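Local coordinates for lipoprotein LpqN (Mycobacterium tuberculosis, PDB 6E5F), which supports cell envelope biogenesis, interacts with the mycolate transporters MmpL3 and MmpL11, and may connect MmpL transporters with periplasmic proteins, at residues Tyr59-Thr73 against Ser126-Phe140. Numbering follows the deposited sequence.
Sequences YTIADYIRDNHIQET and SKLTGDIDPAKVLQF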
loop_
_atom_site.group_PDB
_atom_site.type_symbol
_atom_site.label_atom_id
_atom_site.label_comp_id
_atom_site.label_asym_id
_atom_site.label_seq_id
_atom_site.Cartn_x
_atom_site.Cartn_y
_atom_site.Cartn_z
ATOM N N TYR A 59 12.462 12.037 -0.073
ATOM C CA TYR A 59 12.916 10.985 0.824
ATOM C C TYR A 59 11.805 9.956 0.993
ATOM O O TYR A 59 10.641 10.314 1.202
ATOM C CB TYR A 59 13.277 11.600 2.175
ATOM C CG TYR A 59 14.250 10.789 2.998
ATOM C CD1 TYR A 59 15.600 10.743 2.670
ATOM C CD2 TYR A 59 13.824 10.091 4.115
ATOM C CE1 TYR A 59 16.495 10.008 3.426
ATOM C CE2 TYR A 59 14.708 9.356 4.876
ATOM C CZ TYR A 59 16.044 9.319 4.526
ATOM O OH TYR A 59 16.945 8.593 5.273
ATOM N N THR A 60 12.160 8.676 0.904
ATOM C CA THR A 60 11.191 7.593 0.960
ATOM C C THR A 60 11.409 6.739 2.205
ATOM O O THR A 60 12.401 6.868 2.928
ATOM C CB THR A 60 11.305 6.699 -0.281
ATOM O OG1 THR A 60 12.568 6.020 -0.268
ATOM C CG2 THR A 60 11.175 7.520 -1.552
ATOM N N ILE A 61 10.451 5.841 2.447
ATOM C CA ILE A 61 10.605 4.861 3.516
ATOM C C ILE A 61 11.819 3.983 3.250
ATOM O O ILE A 61 12.557 3.621 4.174
ATOM C CB ILE A 61 9.311 4.040 3.672
ATOM C CG1 ILE A 61 8.178 4.926 4.198
ATOM C CG2 ILE A 61 9.548 2.846 4.593
ATOM C CD1 ILE A 61 6.793 4.296 4.113
ATOM N N ALA A 62 12.047 3.623 1.986
ATOM C CA ALA A 62 13.222 2.827 1.648
ATOM C C ALA A 62 14.507 3.571 1.993
ATOM O O ALA A 62 15.465 2.969 2.491
ATOM C CB ALA A 62 13.195 2.461 0.166
ATOM N N ASP A 63 14.554 4.877 1.723
ATOM C CA ASP A 63 15.718 5.667 2.110
ATOM C C ASP A 63 15.894 5.657 3.624
ATOM O O ASP A 63 17.012 5.497 4.131
ATOM C CB ASP A 63 15.554 7.105 1.616
ATOM C CG ASP A 63 15.505 7.210 0.099
ATOM O OD1 ASP A 63 16.180 6.413 -0.585
ATOM O OD2 ASP A 63 14.799 8.105 -0.409
ATOM N N TYR A 64 14.794 5.829 4.358
ATOM C CA TYR A 64 14.843 5.822 5.815
ATOM C C TYR A 64 15.406 4.506 6.341
ATOM O O TYR A 64 16.246 4.498 7.250
ATOM C CB TYR A 64 13.435 6.081 6.356
ATOM C CG TYR A 64 13.290 5.929 7.847
ATOM C CD1 TYR A 64 13.993 6.743 8.722
ATOM C CD2 TYR A 64 12.439 4.974 8.383
ATOM C CE1 TYR A 64 13.863 6.599 10.093
ATOM C CE2 TYR A 64 12.301 4.826 9.743
ATOM C CZ TYR A 64 13.013 5.641 10.594
ATOM O OH TYR A 64 12.867 5.480 11.955
ATOM N N ILE A 65 14.973 3.383 5.765
ATOM C CA ILE A 65 15.483 2.078 6.176
ATOM C C ILE A 65 16.968 1.961 5.855
ATOM O O ILE A 65 17.766 1.494 6.678
ATOM C CB ILE A 65 14.664 0.961 5.507
ATOM C CG1 ILE A 65 13.231 0.964 6.038
ATOM C CG2 ILE A 65 15.327 -0.386 5.736
ATOM C CD1 ILE A 65 12.266 0.123 5.224
ATOM N N ARG A 66 17.358 2.371 4.648
ATOM C CA ARG A 66 18.746 2.243 4.219
ATOM C C ARG A 66 19.682 3.064 5.099
ATOM O O ARG A 66 20.815 2.648 5.369
ATOM C CB ARG A 66 18.865 2.689 2.760
ATOM C CG ARG A 66 20.279 2.678 2.201
ATOM C CD ARG A 66 20.371 3.450 0.886
ATOM N NE ARG A 66 20.250 4.896 1.089
ATOM C CZ ARG A 66 19.349 5.684 0.499
ATOM N NH1 ARG A 66 19.343 6.983 0.768
ATOM N NH2 ARG A 66 18.467 5.193 -0.364
ATOM N N ASP A 67 19.229 4.227 5.557
ATOM C CA ASP A 67 20.096 5.186 6.228
ATOM C C ASP A 67 20.189 4.970 7.732
ATOM O O ASP A 67 20.874 5.743 8.409
ATOM C CB ASP A 67 19.616 6.614 5.948
ATOM C CG ASP A 67 19.802 7.019 4.498
ATOM O OD1 ASP A 67 20.647 6.409 3.813
ATOM O OD2 ASP A 67 19.104 7.948 4.044
ATOM N N ASN A 68 19.537 3.945 8.269
ATOM C CA ASN A 68 19.517 3.713 9.705
ATOM C C ASN A 68 19.786 2.242 9.981
ATOM O O ASN A 68 19.807 1.407 9.074
ATOM C CB ASN A 68 18.178 4.151 10.315
ATOM C CG ASN A 68 17.984 5.653 10.271
ATOM O OD1 ASN A 68 18.489 6.379 11.128
ATOM N ND2 ASN A 68 17.261 6.134 9.262
ATOM N N HIS A 69 20.011 1.931 11.259
ATOM C CA HIS A 69 20.247 0.552 11.690
ATOM C C HIS A 69 18.899 -0.157 11.801
ATOM O O HIS A 69 18.404 -0.482 12.884
ATOM C CB HIS A 69 21.010 0.528 13.003
ATOM C CG HIS A 69 22.411 1.036 12.890
ATOM N ND1 HIS A 69 23.040 1.718 13.907
ATOM C CD2 HIS A 69 23.305 0.962 11.875
ATOM C CE1 HIS A 69 24.260 2.046 13.524
ATOM N NE2 HIS A 69 24.445 1.601 12.295
ATOM N N ILE A 70 18.298 -0.381 10.638
ATOM C CA ILE A 70 16.974 -0.977 10.530
ATOM C C ILE A 70 17.074 -2.188 9.620
ATOM O O ILE A 70 17.565 -2.086 8.490
ATOM C CB ILE A 70 15.944 0.022 9.972
ATOM C CG1 ILE A 70 15.809 1.225 10.912
ATOM C CG2 ILE A 70 14.604 -0.668 9.776
ATOM C CD1 ILE A 70 14.990 2.369 10.341
ATOM N N GLN A 71 16.607 -3.326 10.110
ATOM C CA GLN A 71 16.521 -4.541 9.320
ATOM C C GLN A 71 15.104 -4.673 8.783
ATOM O O GLN A 71 14.135 -4.540 9.537
ATOM C CB GLN A 71 16.863 -5.747 10.188
ATOM C CG GLN A 71 16.812 -7.067 9.462
ATOM C CD GLN A 71 17.064 -8.224 10.393
ATOM O OE1 GLN A 71 18.157 -8.783 10.422
ATOM N NE2 GLN A 71 16.050 -8.590 11.170
ATOM N N GLU A 72 14.989 -4.920 7.483
ATOM C CA GLU A 72 13.707 -5.124 6.826
ATOM C C GLU A 72 13.639 -6.550 6.304
ATOM O O GLU A 72 14.541 -6.997 5.588
ATOM C CB GLU A 72 13.528 -4.150 5.659
ATOM C CG GLU A 72 12.246 -4.377 4.874
ATOM C CD GLU A 72 12.110 -3.442 3.692
ATOM O OE1 GLU A 72 10.960 -3.153 3.299
ATOM O OE2 GLU A 72 13.147 -2.999 3.162
ATOM N N THR A 73 12.568 -7.255 6.657
ATOM C CA THR A 73 12.361 -8.599 6.157
ATOM C C THR A 73 10.938 -8.731 5.630
ATOM O O THR A 73 9.990 -8.197 6.217
ATOM C CB THR A 73 12.633 -9.655 7.240
ATOM O OG1 THR A 73 11.732 -9.478 8.336
ATOM C CG2 THR A 73 14.075 -9.549 7.742
ATOM N N SER A 126 6.002 -5.760 5.428
ATOM C CA SER A 126 7.401 -5.823 5.809
ATOM C C SER A 126 7.509 -5.743 7.324
ATOM O O SER A 126 6.663 -5.135 7.990
ATOM C CB SER A 126 8.201 -4.672 5.195
ATOM O OG SER A 126 8.040 -4.628 3.787
ATOM N N LYS A 127 8.554 -6.356 7.857
ATOM C CA LYS A 127 8.857 -6.341 9.279
ATOM C C LYS A 127 10.134 -5.537 9.454
ATOM O O LYS A 127 11.166 -5.874 8.861
ATOM C CB LYS A 127 9.047 -7.762 9.797
ATOM C CG LYS A 127 9.358 -7.851 11.284
ATOM C CD LYS A 127 9.559 -9.307 11.691
ATOM C CE LYS A 127 9.747 -9.461 13.184
ATOM N NZ LYS A 127 9.947 -10.892 13.554
ATOM N N LEU A 128 10.058 -4.471 10.244
ATOM C CA LEU A 128 11.198 -3.606 10.509
ATOM C C LEU A 128 11.609 -3.767 11.964
ATOM O O LEU A 128 10.770 -3.671 12.864
ATOM C CB LEU A 128 10.839 -2.144 10.238
ATOM C CG LEU A 128 10.293 -1.848 8.842
ATOM C CD1 LEU A 128 10.058 -0.349 8.674
ATOM C CD2 LEU A 128 11.223 -2.362 7.764
ATOM N N THR A 129 12.891 -4.032 12.189
ATOM C CA THR A 129 13.436 -4.130 13.534
ATOM C C THR A 129 14.672 -3.252 13.631
ATOM O O THR A 129 15.287 -2.887 12.627
ATOM C CB THR A 129 13.795 -5.578 13.898
ATOM O OG1 THR A 129 14.667 -6.121 12.902
ATOM C CG2 THR A 129 12.539 -6.430 13.995
ATOM N N GLY A 130 15.028 -2.913 14.865
ATOM C CA GLY A 130 16.205 -2.109 15.112
ATOM C C GLY A 130 15.853 -0.695 15.516
ATOM O O GLY A 130 14.949 -0.475 16.329
ATOM N N ASP A 131 16.563 0.275 14.943
ATOM C CA ASP A 131 16.405 1.684 15.312
ATOM C C ASP A 131 15.288 2.306 14.472
ATOM O O ASP A 131 15.505 3.178 13.634
ATOM C CB ASP A 131 17.723 2.421 15.118
ATOM C CG ASP A 131 17.717 3.806 15.729
ATOM O OD1 ASP A 131 16.845 4.077 16.581
ATOM O OD2 ASP A 131 18.581 4.624 15.352
ATOM N N ILE A 132 14.073 1.834 14.727
ATOM C CA ILE A 132 12.906 2.156 13.912
ATOM C C ILE A 132 11.946 2.996 14.742
ATOM O O ILE A 132 11.586 2.620 15.865
ATOM C CB ILE A 132 12.238 0.871 13.381
ATOM C CG1 ILE A 132 10.998 1.200 12.543
ATOM C CG2 ILE A 132 11.877 -0.068 14.516
ATOM C CD1 ILE A 132 11.328 1.772 11.203
ATOM N N ASP A 133 11.532 4.135 14.187
ATOM C CA ASP A 133 10.524 4.989 14.805
ATOM C C ASP A 133 9.259 4.906 13.962
ATOM O O ASP A 133 9.269 5.344 12.800
ATOM C CB ASP A 133 11.031 6.432 14.866
ATOM C CG ASP A 133 10.019 7.391 15.475
ATOM O OD1 ASP A 133 8.870 6.977 15.749
ATOM O OD2 ASP A 133 10.379 8.572 15.678
ATOM N N PRO A 134 8.155 4.354 14.479
ATOM C CA PRO A 134 6.963 4.205 13.633
ATOM C C PRO A 134 6.457 5.518 13.076
ATOM O O PRO A 134 5.906 5.544 11.968
ATOM C CB PRO A 134 5.937 3.540 14.567
ATOM C CG PRO A 134 6.455 3.772 15.951
ATOM C CD PRO A 134 7.947 3.817 15.838
ATOM N N ALA A 135 6.645 6.623 13.804
ATOM C CA ALA A 135 6.180 7.909 13.304
ATOM C C ALA A 135 6.957 8.350 12.071
ATOM O O ALA A 135 6.400 9.027 11.203
ATOM C CB ALA A 135 6.278 8.972 14.396
ATOM N N LYS A 136 8.237 7.984 11.972
ATOM C CA LYS A 136 9.009 8.381 10.799
ATOM C C LYS A 136 8.585 7.600 9.563
ATOM O O LYS A 136 8.680 8.114 8.446
ATOM C CB LYS A 136 10.510 8.224 11.055
ATOM C CG LYS A 136 11.060 9.124 12.167
ATOM C CD LYS A 136 10.907 10.622 11.875
ATOM C CE LYS A 136 12.027 11.157 10.999
ATOM N NZ LYS A 136 11.982 12.646 10.891
ATOM N N VAL A 137 8.115 6.363 9.731
ATOM C CA VAL A 137 7.593 5.619 8.590
ATOM C C VAL A 137 6.436 6.379 7.965
ATOM O O VAL A 137 6.362 6.542 6.744
ATOM C CB VAL A 137 7.185 4.195 9.007
ATOM C CG1 VAL A 137 6.551 3.450 7.835
ATOM C CG2 VAL A 137 8.385 3.432 9.534
ATOM N N LEU A 138 5.509 6.844 8.797
ATOM C CA LEU A 138 4.382 7.638 8.308
ATOM C C LEU A 138 4.864 8.939 7.684
ATOM O O LEU A 138 4.358 9.372 6.644
ATOM C CB LEU A 138 3.429 7.942 9.469
ATOM C CG LEU A 138 2.734 6.748 10.132
ATOM C CD1 LEU A 138 2.184 7.130 11.493
ATOM C CD2 LEU A 138 1.614 6.232 9.244
ATOM N N GLN A 139 5.852 9.583 8.316
ATOM C CA GLN A 139 6.353 10.853 7.805
ATOM C C GLN A 139 6.857 10.724 6.372
ATOM O O GLN A 139 6.637 11.618 5.549
ATOM C CB GLN A 139 7.453 11.391 8.721
ATOM C CG GLN A 139 7.973 12.757 8.319
ATOM C CD GLN A 139 8.963 13.327 9.320
ATOM O OE1 GLN A 139 9.184 12.758 10.388
ATOM N NE2 GLN A 139 9.567 14.457 8.975
ATOM N N PHE A 140 7.523 9.619 6.044
ATOM C CA PHE A 140 8.147 9.453 4.738
ATOM C C PHE A 140 7.303 8.642 3.763
ATOM O O PHE A 140 7.727 8.445 2.616
ATOM C CB PHE A 140 9.534 8.820 4.898
ATOM C CG PHE A 140 10.464 9.627 5.753
ATOM C CD1 PHE A 140 10.581 10.997 5.572
ATOM C CD2 PHE A 140 11.204 9.023 6.753
ATOM C CE1 PHE A 140 11.428 11.743 6.360
ATOM C CE2 PHE A 140 12.054 9.766 7.544
ATOM C CZ PHE A 140 12.169 11.127 7.347
HETATM O O HOH W 1 8.041 6.442 0.745
HETATM O O HOH W 2 14.917 5.848 13.314
HETATM O O HOH W 3 20.108 4.112 13.134
HETATM O O HOH W 4 13.175 -7.375 10.408
#
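The rings of Tyr59 and Phe140 form a T-shaped (edge-to-face) pair: Tyr59 CD2 sits over the centre of the Phe140 face, with centroids 4.8 Å apart and planes at 68°. Asp63 CB lies over one face of Tyr59, whose OH donates a hydrogen bond to Asp67 OD2. Tyr64 is sandwiched between aliphatic groups: Lys136 CB makes a CH-pi contact over one face, 4.0 Å from the ring centroid, and Ile70 CD1 lies over the opposite face, toward the rim. At the edge of Tyr64, Ile132 CD1 approaches CE2 to 3.5 Å. The ring of Phe140 meets Tyr64 obliquely, its CD2 against Tyr64 CB.

Tyr64 suits its place because the flat ring takes these aliphatic contacts while its hydroxyl serves the backbone beyond. With CG anti to the backbone N (chi1 173°), it reaches across to accept a bond from Asp133 N (2.9 Å to OH). A water joins the same hydroxyl to Asp131 O. Asp133 in turn N-caps helix 134-140, its OD1 accepting from Ala135 N; a capping box of Thr60 and Asp63 starts helix 61-66.

Strands 70-73 and 126-130 pair antiparallel. Gln71 and Thr129 exchange bonds through both N and O atoms, as do Thr73 and Lys127. Asp131 N extends the pairing with a nearly straight bond to His69 O (2.9 Å). Glycine fits at Gly130, where a CB would run into His69 O and Thr129 O. Leu128 CD2 touches both Glu72 CB (3.6 Å) and Ile65 CD1 (3.7 Å), a branched apolar residue bridging strand and helix.

Ile61 rests on Thr187 and Val137 on Val189, both of strand 179-192. A helix-strand unit thus pairs with a strand-helix unit, helix axes at 142°, the helices packed on an antiparallel sheet: an alpha+beta arrangement in this Mog1p/PsbP-clan protein.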